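Local structure of prepilin (Salmonella typhi, 3FHV) at residues A[12-17]-A[89-94]; A[100-105]-A[136-141]; A[115-120]-A[127-132]. The protein is the soluble domain of the type IVb pilin PilS, which probably assembles into pili and mediates adhesion to host cells through CFTR. All blocks are in the same frame, centred on the assembly; numbering follows the deposited sequence.

Contact 1: A[12-17]-A[89-94]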
ATOM      1  N   THR A  12      -2.983   8.177  -5.427  1.00  8.44           N
ATOM      2  CA  THR A  12      -2.813   6.823  -4.932  1.00  7.82           C
ATOM      3  C   THR A  12      -2.331   6.832  -3.481  1.00  6.87           C
ATOM      4  O   THR A  12      -2.720   5.970  -2.683  1.00  6.94           O
ATOM      5  CB  THR A  12      -1.803   6.050  -5.805  1.00  8.64           C
ATOM      6  OG1 THR A  12      -2.294   6.013  -7.150  1.00 10.70           O
ATOM      7  CG2 THR A  12      -1.618   4.610  -5.289  1.00  5.26           C
ATOM      8  N   ASN A  13      -1.490   7.806  -3.141  1.00  6.78           N
ATOM      9  CA  ASN A  13      -0.966   7.902  -1.780  1.00  6.99           C
ATOM     10  C   ASN A  13      -2.068   8.183  -0.773  1.00  6.97           C
ATOM     11  O   ASN A  13      -2.124   7.551   0.280  1.00  5.90           O
ATOM     12  CB  ASN A  13       0.126   8.986  -1.675  1.00  7.27           C
ATOM     13  CG  ASN A  13       1.489   8.490  -2.135  1.00 10.11           C
ATOM     14  OD1 ASN A  13       1.768   7.293  -2.092  1.00  7.85           O
ATOM     15  ND2 ASN A  13       2.351   9.414  -2.546  1.00  9.62           N
ATOM     16  N   TYR A  14      -2.952   9.128  -1.088  1.00  5.07           N
ATOM     17  CA  TYR A  14      -4.035   9.448  -0.165  1.00  6.14           C
ATOM     18  C   TYR A  14      -5.028   8.298  -0.072  1.00  4.92           C
ATOM     19  O   TYR A  14      -5.532   7.994   1.001  1.00  6.30           O
ATOM     20  CB  TYR A  14      -4.762  10.726  -0.605  1.00  6.28           C
ATOM     21  CG  TYR A  14      -3.855  11.935  -0.630  1.00  5.91           C
ATOM     22  CD1 TYR A  14      -3.047  12.246   0.468  1.00  9.10           C
ATOM     23  CD2 TYR A  14      -3.769  12.738  -1.763  1.00  6.87           C
ATOM     24  CE1 TYR A  14      -2.160  13.329   0.426  1.00  9.97           C
ATOM     25  CE2 TYR A  14      -2.893  13.816  -1.813  1.00  6.11           C
ATOM     26  CZ  TYR A  14      -2.090  14.101  -0.722  1.00  6.76           C
ATOM     27  OH  TYR A  14      -1.198  15.139  -0.788  1.00  7.30           O
ATOM     28  N   GLN A  15      -5.307   7.655  -1.199  1.00  5.74           N
ATOM     29  CA  GLN A  15      -6.263   6.559  -1.200  1.00  8.73           C
ATOM     30  C   GLN A  15      -5.760   5.383  -0.371  1.00  8.61           C
ATOM     31  O   GLN A  15      -6.512   4.818   0.433  1.00  8.55           O
ATOM     32  CB  GLN A  15      -6.576   6.130  -2.642  1.00  9.49           C
ATOM     33  CG  GLN A  15      -7.443   7.146  -3.388  1.00 12.39           C
ATOM     34  CD  GLN A  15      -7.587   6.839  -4.868  1.00 15.71           C
ATOM     35  OE1 GLN A  15      -7.309   5.733  -5.307  1.00 18.48           O
ATOM     36  NE2 GLN A  15      -8.030   7.825  -5.643  1.00 18.03           N
ATOM     37  N   THR A  16      -4.490   5.029  -0.547  1.00  8.34           N
ATOM     38  CA  THR A  16      -3.921   3.919   0.205  1.00  7.84           C
ATOM     39  C   THR A  16      -3.753   4.266   1.683  1.00  7.81           C
ATOM     40  O   THR A  16      -3.964   3.412   2.543  1.00  7.98           O
ATOM     41  CB  THR A  16      -2.559   3.450  -0.391  1.00  6.35           C
ATOM     42  OG1 THR A  16      -1.675   4.564  -0.544  1.00  6.57           O
ATOM     43  CG2 THR A  16      -2.764   2.793  -1.748  1.00  6.17           C
ATOM     44  N   LEU A  17      -3.365   5.511   1.974  1.00  7.92           N
ATOM     45  CA  LEU A  17      -3.200   5.953   3.356  1.00  6.31           C
ATOM     46  C   LEU A  17      -4.553   5.813   4.058  1.00  6.38           C
ATOM     47  O   LEU A  17      -4.626   5.364   5.203  1.00  4.98           O
ATOM     48  CB  LEU A  17      -2.720   7.418   3.414  1.00  6.73           C
ATOM     49  CG  LEU A  17      -2.560   8.048   4.808  1.00  5.76           C
ATOM     50  CD1 LEU A  17      -1.563   7.249   5.635  1.00  8.00           C
ATOM     51  CD2 LEU A  17      -2.121   9.501   4.675  1.00  8.26           C
ATOM     52  N   PHE A  89     -12.128   9.847  10.634  1.00 15.74           N
ATOM     53  CA  PHE A  89     -10.883  10.593  10.664  1.00 10.60           C
ATOM     54  C   PHE A  89     -10.813  11.395   9.380  1.00  8.88           C
ATOM     55  O   PHE A  89     -11.630  11.204   8.477  1.00  9.67           O
ATOM     56  CB  PHE A  89      -9.683   9.636  10.760  1.00  8.52           C
ATOM     57  CG  PHE A  89      -9.547   8.703   9.587  1.00  6.17           C
ATOM     58  CD1 PHE A  89      -8.787   9.058   8.474  1.00  4.74           C
ATOM     59  CD2 PHE A  89     -10.191   7.466   9.590  1.00  7.47           C
ATOM     60  CE1 PHE A  89      -8.670   8.192   7.382  1.00  7.34           C
ATOM     61  CE2 PHE A  89     -10.080   6.599   8.509  1.00  9.30           C
ATOM     62  CZ  PHE A  89      -9.316   6.963   7.401  1.00  7.69           C
ATOM     63  N   THR A  90      -9.851  12.305   9.313  1.00  8.69           N
ATOM     64  CA  THR A  90      -9.659  13.126   8.130  1.00  7.51           C
ATOM     65  C   THR A  90      -8.202  13.039   7.700  1.00  8.23           C
ATOM     66  O   THR A  90      -7.320  12.777   8.516  1.00  8.98           O
ATOM     67  CB  THR A  90      -9.956  14.625   8.394  1.00  7.42           C
ATOM     68  OG1 THR A  90      -9.149  15.088   9.488  1.00  8.53           O
ATOM     69  CG2 THR A  90     -11.427  14.847   8.707  1.00  8.31           C
ATOM     70  N   ILE A  91      -7.963  13.231   6.407  1.00  7.82           N
ATOM     71  CA  ILE A  91      -6.603  13.274   5.883  1.00  6.93           C
ATOM     72  C   ILE A  91      -6.545  14.663   5.269  1.00  6.94           C
ATOM     73  O   ILE A  91      -7.263  14.954   4.309  1.00  8.43           O
ATOM     74  CB  ILE A  91      -6.336  12.236   4.770  1.00  7.09           C
ATOM     75  CG1 ILE A  91      -6.454  10.814   5.330  1.00  7.93           C
ATOM     76  CG2 ILE A  91      -4.917  12.447   4.199  1.00  7.86           C
ATOM     77  CD1 ILE A  91      -6.151   9.734   4.295  1.00  8.30           C
ATOM     78  N   THR A  92      -5.713  15.520   5.847  1.00  6.14           N
ATOM     79  CA  THR A  92      -5.557  16.886   5.373  1.00  6.38           C
ATOM     80  C   THR A  92      -4.209  17.017   4.685  1.00  7.87           C
ATOM     81  O   THR A  92      -3.202  16.531   5.199  1.00 10.23           O
ATOM     82  CB  THR A  92      -5.595  17.895   6.553  1.00  7.19           C
ATOM     83  OG1 THR A  92      -6.857  17.801   7.219  1.00  4.19           O
ATOM     84  CG2 THR A  92      -5.399  19.330   6.052  1.00  6.65           C
ATOM     85  N   THR A  93      -4.187  17.667   3.525  1.00  8.61           N
ATOM     86  CA  THR A  93      -2.929  17.884   2.814  1.00  8.29           C
ATOM     87  C   THR A  93      -2.860  19.373   2.471  1.00  7.84           C
ATOM     88  O   THR A  93      -3.795  19.930   1.893  1.00  7.55           O
ATOM     89  CB  THR A  93      -2.831  16.989   1.557  1.00  8.06           C
ATOM     90  OG1 THR A  93      -1.581  17.234   0.896  1.00  8.20           O
ATOM     91  CG2 THR A  93      -4.004  17.243   0.605  1.00  7.88           C
ATOM     92  N   ASN A  94      -1.746  20.000   2.844  1.00  7.64           N
ATOM     93  CA  ASN A  94      -1.537  21.441   2.675  1.00  9.25           C
ATOM     94  C   ASN A  94      -0.652  21.938   1.533  1.00  9.74           C
ATOM     95  O   ASN A  94       0.198  21.215   1.014  1.00  8.72           O
ATOM     96  CB  ASN A  94      -0.972  22.006   3.980  1.00  9.36           C
ATOM     97  CG  ASN A  94      -1.883  21.773   5.155  1.00 12.38           C
ATOM     98  OD1 ASN A  94      -2.894  22.449   5.309  1.00  9.64           O
ATOM     99  ND2 ASN A  94      -1.535  20.799   5.993  1.00 13.20           N
TER
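Tyr14 holds its ring beside its own backbone N and anti to its carbonyl carbon (chi1 -61°), a setting that carries the phenol end across to Thr93 on strand 89-94. Thr93 meets it with OG1 anti to the backbone N (chi1 -180°), which turns that hydroxyl to the phenol. The Tyr14 side chain and that of Thr93 cross at nearly 90 degrees, and Tyr14 OH lies 2.7 Å from Thr93 OG1 in a hydrogen bond. Thr93 CB follows close behind, 3.8 Å from Tyr14 CZ, so the end of the ring rests against the threonine as well as bonding to it. Thr93 OG1 has a second partner in Asn67 ND2, and this buried polar pair is thereby tied into a small network.

Nearer the helix backbone the chemistry is mainly apolar. Ile91 is forked: its CD1 reaches 3.8 Å from the backbone carbonyl oxygen Tyr14 O and 4.0 Å from Leu17 CG, while its CG2 touches both Tyr14 CD1 (4.2 Å) and Leu17 CD2 (4.1 Å). Both branches of the isoleucine therefore touch residues three apart on the helix. The axes of the two short segments approach to 10.2 Å and run nearly antiparallel at 159°, a separation bridged mostly by side chains.

This is the type IV pilin fold, an N-terminal helix laid on an antiparallel sheet. Strand 88-96 is flanked by strands 72-78 and 148-154; Ile73 and Val75 of the first and Phe152 of the second, whose ring meets that of Tyr14, extend the apolar layer, and Ile104 and Met108 of helix 98-111 close on Tyr14 too.

Contact 2: A[100-105]-A[136-141]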
ATOM      1  N   ALA A 100      -2.751  20.395  -9.266  1.00 12.92           N
ATOM      2  CA  ALA A 100      -2.842  19.179  -8.468  1.00 14.00           C
ATOM      3  C   ALA A 100      -4.131  19.158  -7.656  1.00 12.27           C
ATOM      4  O   ALA A 100      -4.766  18.120  -7.520  1.00 11.37           O
ATOM      5  CB  ALA A 100      -1.639  19.069  -7.541  1.00 14.43           C
ATOM      6  N   CYS A 101      -4.507  20.308  -7.108  1.00 11.25           N
ATOM      7  CA  CYS A 101      -5.729  20.411  -6.320  1.00 11.73           C
ATOM      8  C   CYS A 101      -6.936  19.967  -7.145  1.00 11.14           C
ATOM      9  O   CYS A 101      -7.817  19.270  -6.649  1.00 10.01           O
ATOM     10  CB  CYS A 101      -5.910  21.853  -5.851  1.00 12.49           C
ATOM     11  SG  CYS A 101      -7.471  22.294  -5.017  1.00 11.55           S
ATOM     12  N   VAL A 102      -6.976  20.369  -8.409  1.00 10.74           N
ATOM     13  CA  VAL A 102      -8.088  19.990  -9.271  1.00  9.52           C
ATOM     14  C   VAL A 102      -8.099  18.500  -9.579  1.00  9.89           C
ATOM     15  O   VAL A 102      -9.137  17.844  -9.482  1.00  7.60           O
ATOM     16  CB  VAL A 102      -8.056  20.759 -10.603  1.00  9.24           C
ATOM     17  CG1 VAL A 102      -9.166  20.247 -11.521  1.00 10.89           C
ATOM     18  CG2 VAL A 102      -8.231  22.254 -10.340  1.00  9.97           C
ATOM     19  N   SER A 103      -6.943  17.962  -9.954  1.00  9.82           N
ATOM     20  CA  SER A 103      -6.857  16.544 -10.284  1.00 10.64           C
ATOM     21  C   SER A 103      -7.048  15.634  -9.069  1.00  9.43           C
ATOM     22  O   SER A 103      -7.683  14.591  -9.167  1.00  6.97           O
ATOM     23  CB  SER A 103      -5.510  16.239 -10.940  1.00 12.31           C
ATOM     24  OG  SER A 103      -4.460  16.461 -10.024  1.00 19.25           O
ATOM     25  N   ILE A 104      -6.493  16.025  -7.928  1.00  8.17           N
ATOM     26  CA  ILE A 104      -6.623  15.217  -6.727  1.00  8.32           C
ATOM     27  C   ILE A 104      -8.043  15.241  -6.157  1.00  7.91           C
ATOM     28  O   ILE A 104      -8.593  14.193  -5.799  1.00  5.20           O
ATOM     29  CB  ILE A 104      -5.637  15.681  -5.642  1.00  8.43           C
ATOM     30  CG1 ILE A 104      -4.193  15.495  -6.138  1.00  9.01           C
ATOM     31  CG2 ILE A 104      -5.859  14.887  -4.358  1.00  7.67           C
ATOM     32  CD1 ILE A 104      -3.153  16.181  -5.251  1.00  9.46           C
ATOM     33  N   SER A 105      -8.639  16.425  -6.069  1.00  6.93           N
ATOM     34  CA  SER A 105      -9.983  16.515  -5.522  1.00  8.33           C
ATOM     35  C   SER A 105     -10.978  15.751  -6.395  1.00  9.01           C
ATOM     36  O   SER A 105     -11.812  15.007  -5.876  1.00  8.33           O
ATOM     37  CB  SER A 105     -10.417  17.984  -5.362  1.00  9.01           C
ATOM     38  OG  SER A 105     -10.490  18.642  -6.611  1.00  8.74           O
ATOM     39  N   SER A 136     -12.754  26.083  -9.881  1.00 11.76           N
ATOM     40  CA  SER A 136     -13.140  27.340  -9.272  1.00 12.23           C
ATOM     41  C   SER A 136     -12.669  27.460  -7.826  1.00 12.13           C
ATOM     42  O   SER A 136     -12.089  28.478  -7.438  1.00 11.09           O
ATOM     43  CB  SER A 136     -14.662  27.500  -9.368  1.00 11.91           C
ATOM     44  OG  SER A 136     -15.111  28.695  -8.748  1.00 15.13           O
ATOM     45  N   GLU A 137     -12.898  26.419  -7.029  1.00  9.81           N
ATOM     46  CA  GLU A 137     -12.509  26.449  -5.624  1.00  8.71           C
ATOM     47  C   GLU A 137     -11.013  26.340  -5.343  1.00  7.32           C
ATOM     48  O   GLU A 137     -10.546  26.821  -4.320  1.00  9.37           O
ATOM     49  CB  GLU A 137     -13.253  25.365  -4.851  1.00  7.22           C
ATOM     50  CG  GLU A 137     -14.760  25.517  -4.905  1.00  7.80           C
ATOM     51  CD  GLU A 137     -15.461  24.444  -4.113  1.00  7.90           C
ATOM     52  OE1 GLU A 137     -14.797  23.431  -3.806  1.00 10.21           O
ATOM     53  OE2 GLU A 137     -16.662  24.598  -3.813  1.00  7.00           O
ATOM     54  N   CYS A 138     -10.266  25.692  -6.231  1.00  8.32           N
ATOM     55  CA  CYS A 138      -8.823  25.575  -6.049  1.00  9.66           C
ATOM     56  C   CYS A 138      -8.235  26.921  -6.439  1.00 11.13           C
ATOM     57  O   CYS A 138      -8.491  27.406  -7.532  1.00 10.33           O
ATOM     58  CB  CYS A 138      -8.244  24.493  -6.956  1.00  8.79           C
ATOM     59  SG  CYS A 138      -8.728  22.781  -6.548  1.00 10.87           S
ATOM     60  N   THR A 139      -7.445  27.512  -5.552  1.00 11.16           N
ATOM     61  CA  THR A 139      -6.862  28.827  -5.805  1.00 13.62           C
ATOM     62  C   THR A 139      -5.492  28.808  -6.481  1.00 13.55           C
ATOM     63  O   THR A 139      -4.738  27.841  -6.374  1.00 12.19           O
ATOM     64  CB  THR A 139      -6.779  29.638  -4.492  1.00 12.99           C
ATOM     65  OG1 THR A 139      -6.185  28.832  -3.466  1.00 13.76           O
ATOM     66  CG2 THR A 139      -8.174  30.060  -4.048  1.00 15.72           C
ATOM     67  N   ALA A 140      -5.182  29.898  -7.176  1.00 14.31           N
ATOM     68  CA  ALA A 140      -3.919  30.039  -7.899  1.00 14.44           C
ATOM     69  C   ALA A 140      -2.705  29.927  -6.986  1.00 14.19           C
ATOM     70  O   ALA A 140      -2.779  30.250  -5.801  1.00 11.00           O
ATOM     71  CB  ALA A 140      -3.893  31.377  -8.626  1.00 15.37           C
ATOM     72  N   ASP A 141      -1.584  29.467  -7.539  1.00 13.55           N
ATOM     73  CA  ASP A 141      -0.361  29.350  -6.747  1.00 13.82           C
ATOM     74  C   ASP A 141       0.198  30.747  -6.494  1.00 14.64           C
ATOM     75  O   ASP A 141      -0.157  31.698  -7.192  1.00 14.79           O
ATOM     76  CB  ASP A 141       0.739  28.577  -7.490  1.00 13.89           C
ATOM     77  CG  ASP A 141       0.303  27.204  -7.958  1.00 13.55           C
ATOM     78  OD1 ASP A 141      -0.478  26.539  -7.258  1.00 12.64           O
ATOM     79  OD2 ASP A 141       0.776  26.783  -9.034  1.00 16.69           O
TER
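Cys101 and Cys138 are joined through their sulfur atoms, SG to SG at 2.0 Å, and the course of the Cys138 side chain shows how the link is made. From the backbone, Cys138 CB points toward helix 100-105 and comes 3.7 Å from Cys101 CB. The next atom, Cys138 SG, stands beside its own backbone N (chi1 -68°); it carries the covalent bond and also lies 3.5 Å from the backbone N of Val102 and 3.9 Å from Val102 CG2. The sulfur sits against the helix beside Cys101 and Val102. Cys101 answers with SG anti to its N (chi1 173°), and the torsion about the S-S bond is -80°, close to the perpendicular setting that an unstrained disulfide adopts. Cys101 O accepts two bonds, from Ser105 N and from Ser105 OG (2.7 Å).

The bridge encloses the chain between its two cysteines, consistent with the disulfide that bounds the D-region of type IV pilins.

Cys138 is the first residue to leave helical angles after helix 131-137, so the disulfide clasps the end of that helix, and the loop that follows, to helix 98-111. Ile119 of strand 116-119 packs against both cysteines, with Asn148 and Leu150 of strand 148-154 also touching Cys101.

Contact 3: A[115-120]-A[127-132]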
ATOM      1  N   SER A 115     -16.113  10.123   2.624  1.00 10.97           N
ATOM      2  CA  SER A 115     -17.432  10.469   3.121  1.00 11.01           C
ATOM      3  C   SER A 115     -17.492  11.987   3.068  1.00  9.42           C
ATOM      4  O   SER A 115     -18.250  12.621   3.786  1.00 11.04           O
ATOM      5  CB  SER A 115     -17.621   9.981   4.555  1.00 14.80           C
ATOM      6  OG  SER A 115     -17.795   8.578   4.569  1.00 16.90           O
ATOM      7  N   GLY A 116     -16.659  12.568   2.213  1.00  8.51           N
ATOM      8  CA  GLY A 116     -16.633  14.010   2.091  1.00  6.55           C
ATOM      9  C   GLY A 116     -15.267  14.497   1.662  1.00  8.48           C
ATOM     10  O   GLY A 116     -14.245  13.920   2.035  1.00  7.66           O
ATOM     11  N   ILE A 117     -15.266  15.559   0.867  1.00  5.84           N
ATOM     12  CA  ILE A 117     -14.048  16.167   0.347  1.00  5.99           C
ATOM     13  C   ILE A 117     -14.148  17.678   0.519  1.00  8.16           C
ATOM     14  O   ILE A 117     -15.152  18.303   0.139  1.00  5.92           O
ATOM     15  CB  ILE A 117     -13.863  15.847  -1.155  1.00  6.27           C
ATOM     16  CG1 ILE A 117     -13.740  14.334  -1.347  1.00  7.58           C
ATOM     17  CG2 ILE A 117     -12.619  16.557  -1.692  1.00  7.70           C
ATOM     18  CD1 ILE A 117     -13.761  13.870  -2.809  1.00  7.62           C
ATOM     19  N   LYS A 118     -13.100  18.266   1.087  1.00  7.82           N
ATOM     20  CA  LYS A 118     -13.079  19.700   1.319  1.00  8.45           C
ATOM     21  C   LYS A 118     -11.949  20.375   0.561  1.00  7.64           C
ATOM     22  O   LYS A 118     -10.812  19.906   0.574  1.00  8.01           O
ATOM     23  CB  LYS A 118     -12.893  20.002   2.803  1.00  7.91           C
ATOM     24  CG  LYS A 118     -13.837  19.282   3.742  1.00 14.77           C
ATOM     25  CD  LYS A 118     -13.595  19.750   5.176  1.00 18.46           C
ATOM     26  CE  LYS A 118     -14.499  19.034   6.169  1.00 22.37           C
ATOM     27  NZ  LYS A 118     -14.258  19.522   7.552  1.00 24.50           N
ATOM     28  N   ILE A 119     -12.268  21.478  -0.100  1.00  6.86           N
ATOM     29  CA  ILE A 119     -11.257  22.251  -0.816  1.00  6.35           C
ATOM     30  C   ILE A 119     -11.309  23.614  -0.150  1.00  7.35           C
ATOM     31  O   ILE A 119     -12.288  24.350  -0.304  1.00  5.73           O
ATOM     32  CB  ILE A 119     -11.579  22.395  -2.313  1.00  6.16           C
ATOM     33  CG1 ILE A 119     -11.661  21.013  -2.966  1.00  8.86           C
ATOM     34  CG2 ILE A 119     -10.474  23.220  -3.007  1.00  7.14           C
ATOM     35  CD1 ILE A 119     -11.985  21.056  -4.450  1.00  9.62           C
ATOM     36  N   ASN A 120     -10.265  23.932   0.610  1.00  8.05           N
ATOM     37  CA  ASN A 120     -10.204  25.189   1.341  1.00  9.41           C
ATOM     38  C   ASN A 120     -11.466  25.282   2.213  1.00 10.33           C
ATOM     39  O   ASN A 120     -11.765  24.342   2.952  1.00  9.38           O
ATOM     40  CB  ASN A 120     -10.077  26.338   0.341  1.00 10.08           C
ATOM     41  CG  ASN A 120      -8.793  26.232  -0.480  1.00 10.76           C
ATOM     42  OD1 ASN A 120      -8.774  26.464  -1.697  1.00 10.78           O
ATOM     43  ND2 ASN A 120      -7.711  25.876   0.192  1.00  5.24           N
ATOM     44  N   ALA A 127     -19.440  14.171  -0.995  1.00  7.11           N
ATOM     45  CA  ALA A 127     -18.262  13.543  -1.592  1.00  7.01           C
ATOM     46  C   ALA A 127     -18.236  13.630  -3.112  1.00  8.71           C
ATOM     47  O   ALA A 127     -17.607  12.809  -3.790  1.00  6.17           O
ATOM     48  CB  ALA A 127     -18.158  12.077  -1.146  1.00  8.85           C
ATOM     49  N   LYS A 128     -18.925  14.622  -3.660  1.00  8.28           N
ATOM     50  CA  LYS A 128     -18.921  14.792  -5.100  1.00  8.02           C
ATOM     51  C   LYS A 128     -18.228  16.099  -5.461  1.00  9.32           C
ATOM     52  O   LYS A 128     -18.663  17.178  -5.062  1.00  8.04           O
ATOM     53  CB  LYS A 128     -20.346  14.783  -5.664  1.00 11.69           C
ATOM     54  CG  LYS A 128     -20.378  14.985  -7.176  1.00 14.61           C
ATOM     55  CD  LYS A 128     -21.776  14.894  -7.758  1.00 18.56           C
ATOM     56  CE  LYS A 128     -21.742  15.145  -9.263  1.00 20.91           C
ATOM     57  NZ  LYS A 128     -23.091  15.074  -9.893  1.00 24.38           N
ATOM     58  N   VAL A 129     -17.127  15.997  -6.197  1.00  7.39           N
ATOM     59  CA  VAL A 129     -16.403  17.182  -6.627  1.00  7.33           C
ATOM     60  C   VAL A 129     -16.125  17.015  -8.115  1.00  8.75           C
ATOM     61  O   VAL A 129     -15.470  16.059  -8.526  1.00  7.64           O
ATOM     62  CB  VAL A 129     -15.059  17.359  -5.871  1.00  7.42           C
ATOM     63  CG1 VAL A 129     -14.300  18.556  -6.442  1.00  8.05           C
ATOM     64  CG2 VAL A 129     -15.308  17.572  -4.388  1.00  7.87           C
ATOM     65  N   THR A 130     -16.649  17.940  -8.915  1.00  8.54           N
ATOM     66  CA  THR A 130     -16.470  17.916 -10.365  1.00  9.68           C
ATOM     67  C   THR A 130     -15.291  18.791 -10.767  1.00  8.90           C
ATOM     68  O   THR A 130     -14.830  19.620  -9.990  1.00  9.02           O
ATOM     69  CB  THR A 130     -17.722  18.456 -11.097  1.00 10.51           C
ATOM     70  OG1 THR A 130     -18.028  19.767 -10.600  1.00  9.13           O
ATOM     71  CG2 THR A 130     -18.925  17.534 -10.882  1.00 11.57           C
ATOM     72  N   ALA A 131     -14.809  18.603 -11.990  1.00  9.13           N
ATOM     73  CA  ALA A 131     -13.692  19.384 -12.486  1.00 10.73           C
ATOM     74  C   ALA A 131     -14.103  20.853 -12.473  1.00 10.86           C
ATOM     75  O   ALA A 131     -13.298  21.727 -12.174  1.00 11.42           O
ATOM     76  CB  ALA A 131     -13.333  18.939 -13.910  1.00 10.97           C
ATOM     77  N   GLU A 132     -15.368  21.118 -12.786  1.00  9.82           N
ATOM     78  CA  GLU A 132     -15.859  22.490 -12.808  1.00 12.72           C
ATOM     79  C   GLU A 132     -15.824  23.100 -11.413  1.00 12.09           C
ATOM     80  O   GLU A 132     -15.453  24.259 -11.251  1.00 12.34           O
ATOM     81  CB  GLU A 132     -17.288  22.554 -13.356  1.00 14.17           C
ATOM     82  CG  GLU A 132     -17.428  22.251 -14.841  1.00 17.25           C
ATOM     83  CD  GLU A 132     -17.131  20.808 -15.181  1.00 19.29           C
ATOM     84  OE1 GLU A 132     -17.274  19.947 -14.286  1.00 17.92           O
ATOM     85  OE2 GLU A 132     -16.770  20.529 -16.346  1.00 21.16           O
TER
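Val129 sends its two methyls to two different isoleucines of strand 116-119. With chi1 at 176°, CG1 lies opposite the backbone N and CG2 beside that N, which spreads the branches along the strand. Val129 CG2 comes to 3.9 Å from Ile117 CB and equally near Ile117 CG2; Val129 CG1 meets the far end of Ile119, touching CD1 at 3.9 Å. The two isoleucines have almost the same shape: each puts CG1 beside its own N (chi1 -61° in Ile117) and carries CD1 onward in an extended chain. Valine nevertheless finds them differently, reaching the branch point of Ile117 but only the terminal methyl of Ile119, and its side chain runs at a slant to both.

These residues lie within the disulfide-bounded segment that probably corresponds to the D-region of type IV pilins. Strands 116-119 and 122-124 form the margin of the antiparallel sheet there, and the chain then returns over its face toward helix 131-137. Ser109 of helix 98-111 holds this returning chain through hydrogen bonds at Val129 N and Ala127 O.

At the other end Ala127 brings its methyl over the backbone of Gly116, with Ala127 CB lying 3.7 Å from Gly116 N. Farther along, Ile117 CD1 approaches Ala127 O at 4.1 Å, where the carbonyl borders the apolar cluster.

How the contacts relate
Contact 1 lies at the heart of the fold, its centre about 3 Å from the centre of the chain, whereas the centres of contacts 2 and 3 sit about 15 and 13 Å out, although most of their touching residues are buried as well. Contact 1 combines aliphatic packing with a buried hydroxyl pair; contact 2 rests on a covalent bond, and contact 3 on methyl packing. Contacts 2 and 3 share helix 131-137, and 3 is nested in the loop that 2 closes; they meet where Ile119 CG2 lies 3.7 Å from Cys101 SG. Contact 1 reaches contact 2 through Tyr14 CD2 and Ile104 CG2, 4.0 Å apart. Contacts 1 and 3 do not touch but both reach the same sheet.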